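Local coordinates for protein scavenger receptor with C-type lectin type I (Homo sapiens, PDB 2OX8) that binds the leukocyte cell-surface glycan Lewis(x) through its C-type lectin carbohydrate-recognition domain, at residues 38-43 / 124-129; 104-109 / 118-123; 24-29 / 61-66. All blocks are in the same frame, centred on the assembly; numbering follows the deposited sequence.

Contact 1. Residues 38-43 / 124-129; sequences SHLVFI and NNFICE. With ZN (zinc ion), chain F.
The imidazole of His-39 lies between the backbone of Glu-129 and the ring of Phe-42, where strand 39-40 of this C-type lectin fold pairs antiparallel with strand 125-131. Glu-129 O sits over the centre of one face, though that oxygen is crowded in the model and its place is less sure; CE1 of Phe-42 approaches the opposite face, 3.4 Å above the plane and offset toward the rim. In turn, His-39 CE1 lies over one face of Phe-42. The Phe-126 ring has Cys-128 SG in plane at its edge, while Phe-126 CB meets Leu-40 CD2. His-39 and Glu-129 form a hydrogen-bonded pair, with Glu-129 N to His-39 O at 2.9 Å, and Val-41 N continues the pairing to Ile-127 O at 2.9 Å. His-39 is further steadied by its ND1, which donates almost straight (172°) to Leu-40 O, the oxygen lying in the ring plane. The branched side chains of Val-41, just after the strand, and Ile-127 suit the buried interior: Val-41 CB meets Ile-127 CG2 at 3.7 Å, and both residues touch Ile-52 of helix 46-55. Cys-128 is tied to Cys-33, one of the domain's disulfides. With CG anti to its backbone N (chi1 172°), Glu-129 extends past Val-41 and divides its carboxylate between two tasks. OE2 binds a zinc ion at 1.9 Å, which Glu-48 also ligates, as does Phe-42 O at 2.1 Å, probably at an auxiliary calcium site of related lectins. OE1, met from above the carboxylate plane, accepts the backbone N-H of Phe-42 at 2.8 Å.

Contact 2. Residues 104-109 / 118-123; sequences EDCAGL and FQCEDV. With ZN (zinc ion), chain H.
Cys-106 and Cys-120 are joined covalently, SG to SG at 2.0 Å with a torsion of 95° about the S-S bond, close to the relaxed value. The bridge ties strand 106-109 to the loop after strand 115-118. This is the second conserved disulfide of the C-type lectin domain; Phe-26 of helix 26-35 touches both cysteines. The backbone pairing beside it is slight: Phe-118 N donates a weak, bent bond to Cys-106 O (3.0 Å, 124°), and Glu-104 CA makes a C-H...O contact to Phe-118 O. The Phe-118 residue covers most surface, its ring lying edge-on against backbone. It presents that edge to Cys-106 O and to Gly-108 O, the latter 3.2 Å from CE1. Glycine suits position 108, because a side chain there would head straight into the ring. Metal coordination involves Asp-105, whose OD1 binds a zinc ion at 1.8 Å together with Asp-68, Glu-72 and His-100, probably at an auxiliary calcium site of related lectins. With so little hydrogen bonding, the disulfide is the firm link, a bond suited to an extracellular domain, and it fixes the chain directly next to a metal ligand.

Contact 3. Residues 24-29 / 61-66; sequences EIFEDA and SHWIGL. With ZN (zinc ion), chain I.
Phe-26 drives the edge of its ring into one face of the Trp-63 indole. CD1 lies 3.3 Å above the indole plane, offset toward the rim, and the two rings form a T-shaped pair with the Phe-26 and six-membered Trp-63 centroids 5.1 Å apart and the planes at 85°. The partly positive C-H at CD1 thus points at the electron-rich indole face. Phe-26 CG is anti to the backbone N (chi1 -172°), which turns the ring edge toward the indole face while the backbone stays close: Phe-26 CA sits over the five-membered ring of Trp-63, a CH-pi contact 4.0 Å from its centroid. A second patch comes from Ala-29, three residues further along the helix, whose small CB reaches Trp-63 CD1 at 3.9 Å.

Trp-63 opens the WIGL signature of C-type lectins, here packed against the start of helix 26-35. Its one polar atom, NE1, is buried but satisfied, donating to Glu-24 O at 3.0 Å in a nearly straight bond (168°) that runs in the indole plane. Glu-24 precedes the helix, and Ile-25 occupies the N-cap position, so the tryptophan grips the chain just where the helix begins. Cys-106 and Phe-126 also pack on the indole.

Beyond it the chain bends at Gly-65, the centre of an inverse gamma turn closed by Leu-66 N to Ile-64 O at 2.8 Å; Ile-64 O also meets the edge of Phe-26. Preceding Trp-63, His-62 binds a zinc ion through NE2 at 2.0 Å, with Glu-60 and two waters as further ligands. A large flat residue with a single N-H therefore does two jobs: one face accepts the edge of Phe-26 and its own edge satisfies a helix-leading carbonyl, joining helix and strand without leaving that donor unmet.

How the contacts relate
Strand 62-67 binds the three contacts together. Contacts 1 and 3 have centres about 7 Å apart and are joined by probable hydrogen bonds from Gly-65 N to Val-41 O and from Trp-63 N to Asn-125 O, each 2.8 Å. Contacts 2 and 3 are equally close, with Ser-61 OG 3.0 Å from Leu-109 O. The centres of contacts 1 and 2 lie about 13 Å apart, linked by the Val-123 to Asn-124 peptide bond. Each contact holds part of a separate zinc site, the ion of contact 2 lying 21.8 Å from that of contact 1. The ions of contacts 1 and 2 probably occupy auxiliary calcium sites of relatives, whose sugar-binding calcium lies towards contact 2.

Contact 1. Residues 38-43 / 124-129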
loop_
_atom_site.group_PDB
_atom_site.type_symbol
_atom_site.label_atom_id
_atom_site.label_comp_id
_atom_site.label_asym_id
_atom_site.label_seq_id
_atom_site.Cartn_x
_atom_site.Cartn_y
_atom_site.Cartn_z
ATOM N N SER A 38 -1.499 2.206 -13.621
ATOM C CA SER A 38 -0.639 2.059 -12.461
ATOM C C SER A 38 -1.182 0.964 -11.523
ATOM O O SER A 38 -2.067 0.182 -11.877
ATOM C CB SER A 38 -0.537 3.404 -11.718
ATOM O OG SER A 38 -1.772 3.752 -11.118
ATOM N N HIS A 39 -0.658 0.913 -10.310
ATOM C CA HIS A 39 -1.089 -0.099 -9.373
ATOM C C HIS A 39 -0.833 0.426 -7.987
ATOM O O HIS A 39 -0.004 1.321 -7.810
ATOM C CB HIS A 39 -0.260 -1.363 -9.576
ATOM C CG HIS A 39 1.213 -1.101 -9.634
ATOM N ND1 HIS A 39 1.950 -0.743 -8.524
ATOM C CD2 HIS A 39 2.073 -1.081 -10.683
ATOM C CE1 HIS A 39 3.199 -0.513 -8.884
ATOM N NE2 HIS A 39 3.300 -0.709 -10.191
ATOM N N LEU A 40 -1.544 -0.125 -7.007
ATOM C CA LEU A 40 -1.329 0.281 -5.642
ATOM C C LEU A 40 0.199 0.183 -5.439
ATOM O O LEU A 40 0.861 -0.771 -5.894
ATOM C CB LEU A 40 -2.134 -0.629 -4.706
ATOM C CG LEU A 40 -3.650 -0.288 -4.645
ATOM C CD1 LEU A 40 -4.446 -1.451 -4.078
ATOM C CD2 LEU A 40 -3.861 0.979 -3.790
ATOM N N VAL A 41 0.743 1.214 -4.799
ATOM C CA VAL A 41 2.163 1.370 -4.549
ATOM C C VAL A 41 2.908 0.157 -3.966
ATOM O O VAL A 41 2.361 -0.593 -3.156
ATOM C CB VAL A 41 2.373 2.601 -3.628
ATOM C CG1 VAL A 41 1.835 2.304 -2.241
ATOM C CG2 VAL A 41 3.813 2.987 -3.567
ATOM N N PHE A 42 4.150 -0.031 -4.412
ATOM C CA PHE A 42 5.030 -1.094 -3.915
ATOM C C PHE A 42 6.119 -0.300 -3.208
ATOM O O PHE A 42 6.606 0.703 -3.746
ATOM C CB PHE A 42 5.707 -1.882 -5.045
ATOM C CG PHE A 42 4.772 -2.663 -5.903
ATOM C CD1 PHE A 42 5.133 -2.993 -7.198
ATOM C CD2 PHE A 42 3.516 -3.047 -5.440
ATOM C CE1 PHE A 42 4.253 -3.689 -8.035
ATOM C CE2 PHE A 42 2.630 -3.744 -6.265
ATOM C CZ PHE A 42 3.003 -4.061 -7.569
ATOM N N ILE A 43 6.493 -0.716 -2.004
ATOM C CA ILE A 43 7.545 -0.011 -1.270
ATOM C C ILE A 43 8.734 -0.958 -1.125
ATOM O O ILE A 43 8.701 -1.883 -0.313
ATOM C CB ILE A 43 7.026 0.439 0.097
ATOM C CG1 ILE A 43 5.896 1.449 -0.117
ATOM C CG2 ILE A 43 8.160 1.033 0.918
ATOM C CD1 ILE A 43 4.996 1.608 1.058
ATOM N N ASN A 124 -10.596 3.009 2.653
ATOM C CA ASN A 124 -9.402 3.777 2.977
ATOM C C ASN A 124 -8.955 4.544 1.755
ATOM O O ASN A 124 -9.429 4.306 0.646
ATOM C CB ASN A 124 -8.228 2.880 3.392
ATOM C CG ASN A 124 -8.478 2.131 4.684
ATOM O OD1 ASN A 124 -8.982 1.007 4.667
ATOM N ND2 ASN A 124 -8.125 2.745 5.811
ATOM N N ASN A 125 -8.025 5.467 1.978
ATOM C CA ASN A 125 -7.448 6.250 0.909
ATOM C C ASN A 125 -6.392 5.309 0.366
ATOM O O ASN A 125 -6.054 4.319 1.020
ATOM C CB ASN A 125 -6.805 7.520 1.465
ATOM C CG ASN A 125 -7.820 8.448 2.130
ATOM O OD1 ASN A 125 -8.309 8.174 3.225
ATOM N ND2 ASN A 125 -8.149 9.541 1.460
ATOM N N PHE A 126 -5.860 5.607 -0.812
ATOM C CA PHE A 126 -4.870 4.732 -1.410
ATOM C C PHE A 126 -3.818 5.469 -2.229
ATOM O O PHE A 126 -4.021 6.605 -2.659
ATOM C CB PHE A 126 -5.588 3.698 -2.283
ATOM C CG PHE A 126 -6.455 4.305 -3.348
ATOM C CD1 PHE A 126 -5.930 4.630 -4.581
ATOM C CD2 PHE A 126 -7.787 4.614 -3.083
ATOM C CE1 PHE A 126 -6.708 5.259 -5.539
ATOM C CE2 PHE A 126 -8.576 5.246 -4.037
ATOM C CZ PHE A 126 -8.033 5.571 -5.270
ATOM N N ILE A 127 -2.689 4.799 -2.443
ATOM C CA ILE A 127 -1.587 5.369 -3.200
ATOM C C ILE A 127 -1.371 4.588 -4.497
ATOM O O ILE A 127 -1.238 3.362 -4.487
ATOM C CB ILE A 127 -0.272 5.344 -2.361
ATOM C CG1 ILE A 127 -0.464 6.139 -1.071
ATOM C CG2 ILE A 127 0.883 5.933 -3.166
ATOM C CD1 ILE A 127 0.779 6.170 -0.171
ATOM N N CYS A 128 -1.356 5.298 -5.613
ATOM C CA CYS A 128 -1.123 4.669 -6.900
ATOM C C CYS A 128 0.313 4.989 -7.325
ATOM O O CYS A 128 0.863 6.053 -7.004
ATOM C CB CYS A 128 -2.102 5.186 -7.945
ATOM S SG CYS A 128 -3.844 4.705 -7.709
ATOM N N GLU A 129 0.914 4.072 -8.064
ATOM C CA GLU A 129 2.288 4.230 -8.476
ATOM C C GLU A 129 2.490 3.685 -9.891
ATOM O O GLU A 129 1.784 2.765 -10.317
ATOM C CB GLU A 129 3.167 3.475 -7.472
ATOM C CG GLU A 129 4.651 3.354 -7.812
ATOM C CD GLU A 129 5.389 2.373 -6.897
ATOM O OE1 GLU A 129 4.983 1.196 -6.836
ATOM O OE2 GLU A 129 6.375 2.767 -6.245
HETATM ZN ZN ZN F . 7.595 1.757 -5.267
#

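Contact 2. Residues 104-109 / 118-123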
loop_
_atom_site.group_PDB
_atom_site.type_symbol
_atom_site.label_atom_id
_atom_site.label_comp_id
_atom_site.label_asym_id
_atom_site.label_seq_id
_atom_site.Cartn_x
_atom_site.Cartn_y
_atom_site.Cartn_z
ATOM N N GLU A 104 -8.940 -9.752 6.552
ATOM C CA GLU A 104 -7.815 -8.839 6.759
ATOM C C GLU A 104 -6.601 -9.340 5.991
ATOM O O GLU A 104 -5.580 -9.691 6.572
ATOM C CB GLU A 104 -7.478 -8.744 8.247
ATOM C CG GLU A 104 -8.657 -9.023 9.153
ATOM C CD GLU A 104 -8.397 -8.592 10.568
ATOM O OE1 GLU A 104 -7.287 -8.874 11.067
ATOM O OE2 GLU A 104 -9.302 -7.976 11.175
ATOM N N ASP A 105 -6.718 -9.354 4.671
ATOM C CA ASP A 105 -5.642 -9.842 3.826
ATOM C C ASP A 105 -5.111 -8.740 2.911
ATOM O O ASP A 105 -4.423 -9.010 1.929
ATOM C CB ASP A 105 -6.172 -11.028 3.017
ATOM C CG ASP A 105 -6.869 -12.075 3.902
ATOM O OD1 ASP A 105 -6.171 -12.791 4.633
ATOM O OD2 ASP A 105 -8.120 -12.167 3.876
ATOM N N CYS A 106 -5.427 -7.493 3.257
ATOM C CA CYS A 106 -5.003 -6.328 2.482
ATOM C C CYS A 106 -4.266 -5.325 3.366
ATOM O O CYS A 106 -4.829 -4.815 4.334
ATOM C CB CYS A 106 -6.223 -5.653 1.848
ATOM S SG CYS A 106 -7.126 -6.716 0.672
ATOM N N ALA A 107 -3.011 -5.036 3.028
ATOM C CA ALA A 107 -2.215 -4.099 3.812
ATOM C C ALA A 107 -2.405 -2.613 3.450
ATOM O O ALA A 107 -2.816 -2.255 2.347
ATOM C CB ALA A 107 -0.736 -4.472 3.714
ATOM N N GLY A 108 -2.097 -1.762 4.421
ATOM C CA GLY A 108 -2.209 -0.335 4.248
ATOM C C GLY A 108 -1.170 0.334 5.127
ATOM O O GLY A 108 -0.758 -0.211 6.157
ATOM N N LEU A 109 -0.741 1.516 4.704
ATOM C CA LEU A 109 0.258 2.296 5.410
ATOM C C LEU A 109 -0.509 3.202 6.357
ATOM O O LEU A 109 -1.590 3.680 6.012
ATOM C CB LEU A 109 1.026 3.141 4.393
ATOM C CG LEU A 109 2.410 3.755 4.614
ATOM C CD1 LEU A 109 2.667 4.746 3.486
ATOM C CD2 LEU A 109 2.490 4.476 5.940
ATOM N N PHE A 118 -5.149 -4.443 7.326
ATOM C CA PHE A 118 -6.550 -4.182 7.595
ATOM C C PHE A 118 -7.350 -5.224 6.843
ATOM O O PHE A 118 -6.783 -6.101 6.184
ATOM C CB PHE A 118 -6.958 -2.808 7.055
ATOM C CG PHE A 118 -5.972 -1.722 7.342
ATOM C CD1 PHE A 118 -4.701 -1.750 6.779
ATOM C CD2 PHE A 118 -6.318 -0.656 8.166
ATOM C CE1 PHE A 118 -3.792 -0.731 7.036
ATOM C CE2 PHE A 118 -5.410 0.368 8.427
ATOM C CZ PHE A 118 -4.150 0.330 7.861
ATOM N N GLN A 119 -8.673 -5.132 6.945
ATOM C CA GLN A 119 -9.521 -6.040 6.204
ATOM C C GLN A 119 -9.927 -5.312 4.935
ATOM O O GLN A 119 -10.240 -4.118 4.957
ATOM C CB GLN A 119 -10.793 -6.422 6.963
ATOM C CG GLN A 119 -11.663 -7.346 6.107
ATOM C CD GLN A 119 -13.088 -7.462 6.585
ATOM O OE1 GLN A 119 -13.378 -8.178 7.545
ATOM N NE2 GLN A 119 -13.993 -6.753 5.916
ATOM N N CYS A 120 -9.924 -6.028 3.823
ATOM C CA CYS A 120 -10.310 -5.428 2.564
ATOM C C CYS A 120 -11.776 -5.041 2.744
ATOM O O CYS A 120 -12.334 -5.224 3.825
ATOM C CB CYS A 120 -10.119 -6.450 1.453
ATOM S SG CYS A 120 -8.665 -7.523 1.750
ATOM N N GLU A 121 -12.410 -4.504 1.711
ATOM C CA GLU A 121 -13.812 -4.097 1.843
ATOM C C GLU A 121 -13.958 -2.958 2.852
ATOM O O GLU A 121 -14.996 -2.301 2.918
ATOM C CB GLU A 121 -14.695 -5.291 2.236
ATOM C CG GLU A 121 -14.992 -6.220 1.061
ATOM C CD GLU A 121 -15.998 -7.303 1.399
ATOM O OE1 GLU A 121 -15.652 -8.213 2.185
ATOM O OE2 GLU A 121 -17.138 -7.244 0.880
ATOM N N ASP A 122 -12.915 -2.740 3.647
ATOM C CA ASP A 122 -12.898 -1.629 4.583
ATOM C C ASP A 122 -12.505 -0.473 3.661
ATOM O O ASP A 122 -11.760 -0.667 2.694
ATOM C CB ASP A 122 -11.828 -1.845 5.650
ATOM C CG ASP A 122 -12.413 -2.219 7.005
ATOM O OD1 ASP A 122 -13.438 -2.937 7.034
ATOM O OD2 ASP A 122 -11.840 -1.804 8.041
ATOM N N VAL A 123 -12.999 0.725 3.937
ATOM C CA VAL A 123 -12.689 1.853 3.073
ATOM C C VAL A 123 -11.483 2.646 3.575
ATOM O O VAL A 123 -11.345 2.897 4.768
ATOM C CB VAL A 123 -13.925 2.782 2.932
ATOM C CG1 VAL A 123 -13.662 3.853 1.911
ATOM C CG2 VAL A 123 -15.135 1.973 2.507
HETATM ZN ZN ZN H . -4.507 -13.258 4.944
#

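Contact 3. Residues 24-29 / 61-66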
loop_
_atom_site.group_PDB
_atom_site.type_symbol
_atom_site.label_atom_id
_atom_site.label_comp_id
_atom_site.label_asym_id
_atom_site.label_seq_id
_atom_site.Cartn_x
_atom_site.Cartn_y
_atom_site.Cartn_z
ATOM N N GLU A 24 -11.929 3.973 -0.706
ATOM C CA GLU A 24 -12.659 2.869 -1.314
ATOM C C GLU A 24 -12.171 1.482 -0.892
ATOM O O GLU A 24 -11.169 1.337 -0.180
ATOM C CB GLU A 24 -12.634 3.001 -2.844
ATOM C CG GLU A 24 -13.471 4.179 -3.328
ATOM C CD GLU A 24 -13.837 4.116 -4.788
ATOM O OE1 GLU A 24 -14.378 3.069 -5.213
ATOM O OE2 GLU A 24 -13.603 5.119 -5.504
ATOM N N ILE A 25 -12.909 0.464 -1.317
ATOM C CA ILE A 25 -12.559 -0.914 -1.005
ATOM C C ILE A 25 -11.238 -1.262 -1.686
ATOM O O ILE A 25 -10.910 -0.735 -2.764
ATOM C CB ILE A 25 -13.679 -1.876 -1.469
ATOM C CG1 ILE A 25 -14.845 -1.815 -0.478
ATOM C CG2 ILE A 25 -13.150 -3.302 -1.601
ATOM C CD1 ILE A 25 -16.064 -2.584 -0.937
ATOM N N PHE A 26 -10.470 -2.142 -1.062
ATOM C CA PHE A 26 -9.191 -2.502 -1.628
ATOM C C PHE A 26 -9.307 -2.810 -3.107
ATOM O O PHE A 26 -8.564 -2.258 -3.921
ATOM C CB PHE A 26 -8.601 -3.699 -0.909
ATOM C CG PHE A 26 -7.194 -4.002 -1.311
ATOM C CD1 PHE A 26 -6.126 -3.462 -0.608
ATOM C CD2 PHE A 26 -6.930 -4.834 -2.392
ATOM C CE1 PHE A 26 -4.816 -3.750 -0.974
ATOM C CE2 PHE A 26 -5.618 -5.128 -2.768
ATOM C CZ PHE A 26 -4.563 -4.587 -2.063
ATOM N N GLU A 27 -10.250 -3.671 -3.469
ATOM C CA GLU A 27 -10.397 -4.034 -4.870
ATOM C C GLU A 27 -10.809 -2.863 -5.757
ATOM O O GLU A 27 -10.505 -2.856 -6.943
ATOM C CB GLU A 27 -11.381 -5.198 -5.034
ATOM C CG GLU A 27 -10.898 -6.257 -6.044
ATOM C CD GLU A 27 -9.853 -7.244 -5.470
ATOM O OE1 GLU A 27 -9.143 -7.908 -6.264
ATOM O OE2 GLU A 27 -9.752 -7.367 -4.230
ATOM N N ASP A 28 -11.501 -1.872 -5.202
ATOM C CA ASP A 28 -11.893 -0.718 -6.010
ATOM C C ASP A 28 -10.690 0.208 -6.141
ATOM O O ASP A 28 -10.495 0.860 -7.169
ATOM C CB ASP A 28 -13.067 0.029 -5.377
ATOM C CG ASP A 28 -14.395 -0.681 -5.589
ATOM O OD1 ASP A 28 -15.452 -0.050 -5.340
ATOM O OD2 ASP A 28 -14.386 -1.868 -6.001
ATOM N N ALA A 29 -9.877 0.257 -5.092
ATOM C CA ALA A 29 -8.676 1.074 -5.131
ATOM C C ALA A 29 -7.798 0.439 -6.203
ATOM O O ALA A 29 -7.230 1.119 -7.071
ATOM C CB ALA A 29 -7.959 1.045 -3.770
ATOM N N SER A 61 -5.258 6.689 6.672
ATOM C CA SER A 61 -4.511 5.466 6.390
ATOM C C SER A 61 -4.635 5.226 4.870
ATOM O O SER A 61 -5.681 5.521 4.290
ATOM C CB SER A 61 -5.147 4.311 7.170
ATOM O OG SER A 61 -4.259 3.226 7.323
ATOM N N HIS A 62 -3.585 4.705 4.232
ATOM C CA HIS A 62 -3.609 4.446 2.783
ATOM C C HIS A 62 -3.314 2.993 2.414
ATOM O O HIS A 62 -2.427 2.384 3.000
ATOM C CB HIS A 62 -2.571 5.327 2.075
ATOM C CG HIS A 62 -2.875 6.790 2.129
ATOM N ND1 HIS A 62 -3.383 7.483 1.049
ATOM C CD2 HIS A 62 -2.773 7.684 3.139
ATOM C CE1 HIS A 62 -3.582 8.742 1.394
ATOM N NE2 HIS A 62 -3.219 8.891 2.658
ATOM N N TRP A 63 -4.037 2.444 1.436
ATOM C CA TRP A 63 -3.794 1.062 0.987
ATOM C C TRP A 63 -2.479 1.004 0.213
ATOM O O TRP A 63 -2.121 1.952 -0.477
ATOM C CB TRP A 63 -4.848 0.573 -0.008
ATOM C CG TRP A 63 -6.213 0.318 0.470
ATOM C CD1 TRP A 63 -7.340 0.936 0.038
ATOM C CD2 TRP A 63 -6.630 -0.664 1.427
ATOM N NE1 TRP A 63 -8.440 0.408 0.664
ATOM C CE2 TRP A 63 -8.035 -0.577 1.523
ATOM C CE3 TRP A 63 -5.949 -1.616 2.212
ATOM C CZ2 TRP A 63 -8.785 -1.398 2.373
ATOM C CZ3 TRP A 63 -6.689 -2.431 3.050
ATOM C CH2 TRP A 63 -8.103 -2.315 3.124
ATOM N N ILE A 64 -1.767 -0.115 0.315
ATOM C CA ILE A 64 -0.539 -0.312 -0.453
ATOM C C ILE A 64 -0.729 -1.628 -1.237
ATOM O O ILE A 64 -1.596 -2.430 -0.890
ATOM C CB ILE A 64 0.710 -0.345 0.458
ATOM C CG1 ILE A 64 0.637 -1.472 1.491
ATOM C CG2 ILE A 64 0.823 0.969 1.178
ATOM C CD1 ILE A 64 1.904 -1.560 2.390
ATOM N N GLY A 65 0.035 -1.843 -2.301
ATOM C CA GLY A 65 -0.159 -3.048 -3.102
ATOM C C GLY A 65 0.439 -4.311 -2.503
ATOM O O GLY A 65 1.303 -4.948 -3.108
ATOM N N LEU A 66 -0.035 -4.673 -1.317
ATOM C CA LEU A 66 0.471 -5.827 -0.601
ATOM C C LEU A 66 -0.707 -6.626 -0.103
ATOM O O LEU A 66 -1.651 -6.072 0.482
ATOM C CB LEU A 66 1.336 -5.368 0.576
ATOM C CG LEU A 66 2.103 -6.418 1.385
ATOM C CD1 LEU A 66 2.888 -7.346 0.460
ATOM C CD2 LEU A 66 3.040 -5.704 2.365
HETATM ZN ZN ZN I . -2.821 10.872 2.984
HETATM O O HOH W 1 -2.443 9.970 5.224
HETATM O O HOH W 2 -1.728 12.547 1.686
#